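Local coordinates for cellulosome anchoring protein cohesin region (Clostridium thermocellum, PDB 4DH2) that serves as the type I cohesin module of a cellulosome anchoring protein, binding the dockerin module of a partner protein, at residues E11-V21 with K147-G156. Numbering follows the deposited sequence. Where two conformers were deposited one is given.
Sequences ETADYILDVLV and KPILAVLKEG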
loop_
_atom_site.group_PDB
_atom_site.type_symbol
_atom_site.label_atom_id
_atom_site.label_comp_id
_atom_site.label_asym_id
_atom_site.label_seq_id
_atom_site.Cartn_x
_atom_site.Cartn_y
_atom_site.Cartn_z
ATOM N N GLU A 11 -0.415 0.587 17.650
ATOM C CA GLU A 11 -1.044 1.885 17.736
ATOM C C GLU A 11 -2.434 1.748 18.369
ATOM O O GLU A 11 -2.962 0.647 18.455
ATOM C CB GLU A 11 -1.149 2.462 16.331
ATOM C CG GLU A 11 -1.551 3.902 16.276
ATOM C CD GLU A 11 -1.671 4.397 14.851
ATOM O OE1 GLU A 11 -1.096 3.739 13.938
ATOM O OE2 GLU A 11 -2.363 5.420 14.655
ATOM N N THR A 12 -3.021 2.884 18.754
ATOM C CA THR A 12 -4.356 2.899 19.351
ATOM C C THR A 12 -5.200 3.906 18.562
ATOM O O THR A 12 -4.701 4.971 18.231
ATOM C CB THR A 12 -4.230 3.270 20.833
ATOM O OG1 THR A 12 -3.392 2.302 21.498
ATOM C CG2 THR A 12 -5.582 3.330 21.533
ATOM N N ALA A 13 -6.451 3.572 18.237
ATOM C CA ALA A 13 -7.291 4.467 17.430
ATOM C C ALA A 13 -8.761 4.185 17.659
ATOM O O ALA A 13 -9.105 3.314 18.472
ATOM C CB ALA A 13 -6.947 4.291 15.956
ATOM N N ASP A 14 -9.644 4.905 16.950
ATOM C CA ASP A 14 -11.056 4.750 17.190
ATOM C C ASP A 14 -11.712 3.738 16.283
ATOM O O ASP A 14 -12.860 3.367 16.494
ATOM C CB ASP A 14 -11.764 6.095 16.997
ATOM C CG ASP A 14 -11.360 7.109 18.020
ATOM O OD1 ASP A 14 -10.742 6.730 19.029
ATOM O OD2 ASP A 14 -11.648 8.309 17.838
ATOM N N TYR A 15 -10.995 3.341 15.234
ATOM C CA TYR A 15 -11.552 2.464 14.204
ATOM C C TYR A 15 -10.561 1.363 13.855
ATOM O O TYR A 15 -9.344 1.511 14.006
ATOM C CB TYR A 15 -11.849 3.231 12.912
ATOM C CG TYR A 15 -12.620 4.503 13.184
ATOM C CD1 TYR A 15 -13.925 4.460 13.626
ATOM C CD2 TYR A 15 -12.014 5.721 13.037
ATOM C CE1 TYR A 15 -14.616 5.657 13.912
ATOM C CE2 TYR A 15 -12.685 6.895 13.297
ATOM C CZ TYR A 15 -13.967 6.862 13.732
ATOM O OH TYR A 15 -14.594 8.078 13.968
ATOM N N ILE A 16 -11.099 0.281 13.332
ATOM C CA ILE A 16 -10.294 -0.867 13.024
ATOM C C ILE A 16 -10.887 -1.674 11.859
ATOM O O ILE A 16 -12.094 -1.626 11.595
ATOM C CB ILE A 16 -10.183 -1.740 14.322
ATOM C CG1 ILE A 16 -9.117 -2.807 14.197
ATOM C CG2 ILE A 16 -11.546 -2.354 14.657
ATOM C CD1 ILE A 16 -8.401 -3.083 15.551
ATOM N N LEU A 17 -10.012 -2.374 11.135
ATOM C CA LEU A 17 -10.413 -3.400 10.172
ATOM C C LEU A 17 -9.394 -4.530 10.208
ATOM O O LEU A 17 -8.367 -4.471 10.908
ATOM C CB LEU A 17 -10.545 -2.841 8.749
ATOM C CG LEU A 17 -9.289 -2.155 8.202
ATOM C CD1 LEU A 17 -8.333 -3.123 7.642
ATOM C CD2 LEU A 17 -9.713 -1.126 7.146
ATOM N N ASP A 18 -9.706 -5.574 9.459
ATOM C CA ASP A 18 -8.830 -6.721 9.338
ATOM C C ASP A 18 -8.359 -6.829 7.893
ATOM O O ASP A 18 -9.156 -6.629 6.969
ATOM C CB ASP A 18 -9.574 -8.009 9.698
ATOM C CG ASP A 18 -9.942 -8.068 11.167
ATOM O OD1 ASP A 18 -9.111 -8.490 11.962
ATOM O OD2 ASP A 18 -11.057 -7.693 11.503
ATOM N N VAL A 19 -7.076 -7.146 7.733
ATOM C CA VAL A 19 -6.488 -7.367 6.425
ATOM C C VAL A 19 -6.009 -8.824 6.378
ATOM O O VAL A 19 -5.225 -9.237 7.236
ATOM C CB VAL A 19 -5.306 -6.423 6.186
ATOM C CG1 VAL A 19 -4.713 -6.644 4.834
ATOM C CG2 VAL A 19 -5.746 -4.981 6.347
ATOM N N LEU A 20 -6.463 -9.582 5.374
ATOM C CA LEU A 20 -6.148 -11.018 5.283
ATOM C C LEU A 20 -5.533 -11.393 3.950
ATOM O O LEU A 20 -5.953 -10.896 2.908
ATOM C CB LEU A 20 -7.429 -11.830 5.454
ATOM C CG LEU A 20 -8.286 -11.572 6.692
ATOM C CD1 LEU A 20 -9.304 -10.492 6.422
ATOM C CD2 LEU A 20 -8.990 -12.846 7.129
ATOM N N VAL A 21 -4.514 -12.243 3.994
ATOM C CA VAL A 21 -4.044 -12.893 2.780
ATOM C C VAL A 21 -4.812 -14.204 2.694
ATOM O O VAL A 21 -4.719 -15.027 3.596
ATOM C CB VAL A 21 -2.552 -13.174 2.846
ATOM C CG1 VAL A 21 -2.102 -13.948 1.584
ATOM C CG2 VAL A 21 -1.771 -11.892 2.990
ATOM N N LYS A 147 -8.265 10.596 10.414
ATOM C CA LYS A 147 -8.178 9.819 11.651
ATOM C C LYS A 147 -7.689 8.423 11.296
ATOM O O LYS A 147 -8.089 7.848 10.280
ATOM C CB LYS A 147 -9.531 9.716 12.339
ATOM C CG LYS A 147 -10.053 11.040 12.890
ATOM C CD LYS A 147 -11.437 10.845 13.513
ATOM C CE LYS A 147 -11.376 10.113 14.862
ATOM N NZ LYS A 147 -12.728 10.023 15.494
ATOM N N PRO A 148 -6.828 7.864 12.148
ATOM C CA PRO A 148 -6.297 6.546 11.818
ATOM C C PRO A 148 -7.353 5.473 11.938
ATOM O O PRO A 148 -8.264 5.545 12.773
ATOM C CB PRO A 148 -5.174 6.335 12.858
ATOM C CG PRO A 148 -5.445 7.302 13.938
ATOM C CD PRO A 148 -6.151 8.475 13.302
ATOM N N ILE A 149 -7.208 4.460 11.090
ATOM C CA ILE A 149 -7.978 3.241 11.184
ATOM C C ILE A 149 -6.929 2.138 11.358
ATOM O O ILE A 149 -6.033 2.018 10.537
ATOM C CB ILE A 149 -8.757 2.980 9.874
ATOM C CG1 ILE A 149 -9.794 4.115 9.595
ATOM C CG2 ILE A 149 -9.429 1.647 9.948
ATOM C CD1 ILE A 149 -10.428 4.014 8.205
ATOM N N LEU A 150 -6.970 1.395 12.456
ATOM C CA LEU A 150 -6.010 0.317 12.629
ATOM C C LEU A 150 -6.311 -0.863 11.721
ATOM O O LEU A 150 -7.460 -1.192 11.475
ATOM C CB LEU A 150 -6.042 -0.180 14.072
ATOM C CG LEU A 150 -5.824 0.916 15.093
ATOM C CD1 LEU A 150 -5.956 0.333 16.501
ATOM C CD2 LEU A 150 -4.479 1.540 14.905
ATOM N N ALA A 151 -5.253 -1.554 11.305
ATOM C CA ALA A 151 -5.412 -2.705 10.445
ATOM C C ALA A 151 -4.848 -3.920 11.178
ATOM O O ALA A 151 -3.667 -3.960 11.483
ATOM C CB ALA A 151 -4.652 -2.502 9.147
ATOM N N VAL A 152 -5.702 -4.879 11.489
ATOM C CA VAL A 152 -5.219 -6.106 12.084
ATOM C C VAL A 152 -4.769 -7.021 10.945
ATOM O O VAL A 152 -5.597 -7.543 10.203
ATOM C CB VAL A 152 -6.324 -6.814 12.866
ATOM C CG1 VAL A 152 -5.748 -8.109 13.515
ATOM C CG2 VAL A 152 -6.975 -5.874 13.891
ATOM N N LEU A 153 -3.476 -7.206 10.824
ATOM C CA LEU A 153 -2.923 -7.959 9.707
ATOM C C LEU A 153 -2.810 -9.459 10.005
ATOM O O LEU A 153 -2.321 -9.893 11.052
ATOM C CB LEU A 153 -1.548 -7.426 9.410
ATOM C CG LEU A 153 -1.461 -5.914 9.149
ATOM C CD1 LEU A 153 -0.043 -5.496 8.924
ATOM C CD2 LEU A 153 -2.324 -5.513 7.957
ATOM N N LYS A 154 -3.276 -10.252 9.070
ATOM C CA LYS A 154 -3.163 -11.681 9.170
ATOM C C LYS A 154 -2.397 -12.194 7.960
ATOM O O LYS A 154 -2.829 -12.011 6.842
ATOM C CB LYS A 154 -4.563 -12.268 9.260
ATOM C CG LYS A 154 -5.361 -11.752 10.458
ATOM C CD LYS A 154 -6.859 -11.954 10.250
ATOM C CE LYS A 154 -7.641 -11.912 11.559
ATOM N NZ LYS A 154 -9.095 -12.133 11.286
ATOM N N GLU A 155 -1.242 -12.803 8.216
ATOM C CA GLU A 155 -0.378 -13.296 7.159
ATOM C C GLU A 155 -1.052 -14.476 6.498
ATOM O O GLU A 155 -2.054 -14.987 7.001
ATOM C CB GLU A 155 0.958 -13.721 7.730
ATOM C CG GLU A 155 1.784 -12.538 8.194
ATOM C CD GLU A 155 3.144 -12.903 8.787
ATOM O OE1 GLU A 155 3.369 -14.067 9.180
ATOM O OE2 GLU A 155 3.994 -11.987 8.892
ATOM N N GLY A 156 -0.500 -14.907 5.381
ATOM C CA GLY A 156 -1.092 -16.000 4.631
ATOM C C GLY A 156 -0.015 -16.918 4.114
ATOM O O GLY A 156 1.175 -16.617 4.216
HETATM O O HOH W 1 -9.068 6.958 15.003
HETATM O O HOH W 2 -4.789 -14.267 6.244
#
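K147 reaches across to two consecutive residues of 11-21 at once: its NZ donates to D14 OD2 at 3.1 Å, on the carboxylate's anti lone pair, and to Y15 OH, also at 3.1 Å. A bend at chi3 (74°) in an otherwise extended lysine chain carries the ammonium to both oxygens, while D14 CB lies over one face of the Y15 ring and P148 O sits at its edge. Close by, a water accepts from D14 N and donates to P148 O, bridging the two backbones. The extended residues 11-13 pass over L150, whose CG packs on A13 CB at 3.7 Å and CD2 against E11 CB.

From here the chains run as parallel strands, the first and last of the cohesin jelly roll. In a parallel ladder one residue bonds to two across it, as V152 does by giving its N to L17 O (2.8 Å, 176° at the hydrogen) and taking V19 N on its O; the ladder weakens at V21 N to K154 O. The face bearing I16, V152, D18 and K154 is largely solvent-exposed; there I16 CD1 meets V152 CG2 at 3.5 Å, and D18 OD1 forms a long salt bridge with K154 NZ (3.7 Å), OD2 being taken by N40. L17, V19 and A151 turn to the buried face, where V19 CB touches L153 CD2 at 3.6 Å and A151 CB lies against both L17 CD1 and V19 CG2.

Farther out, strand 31-39 flanks 15-21 and sets F38 against V19, strand 129-142 flanks 149-154, and D143 OD1 holds K147 N.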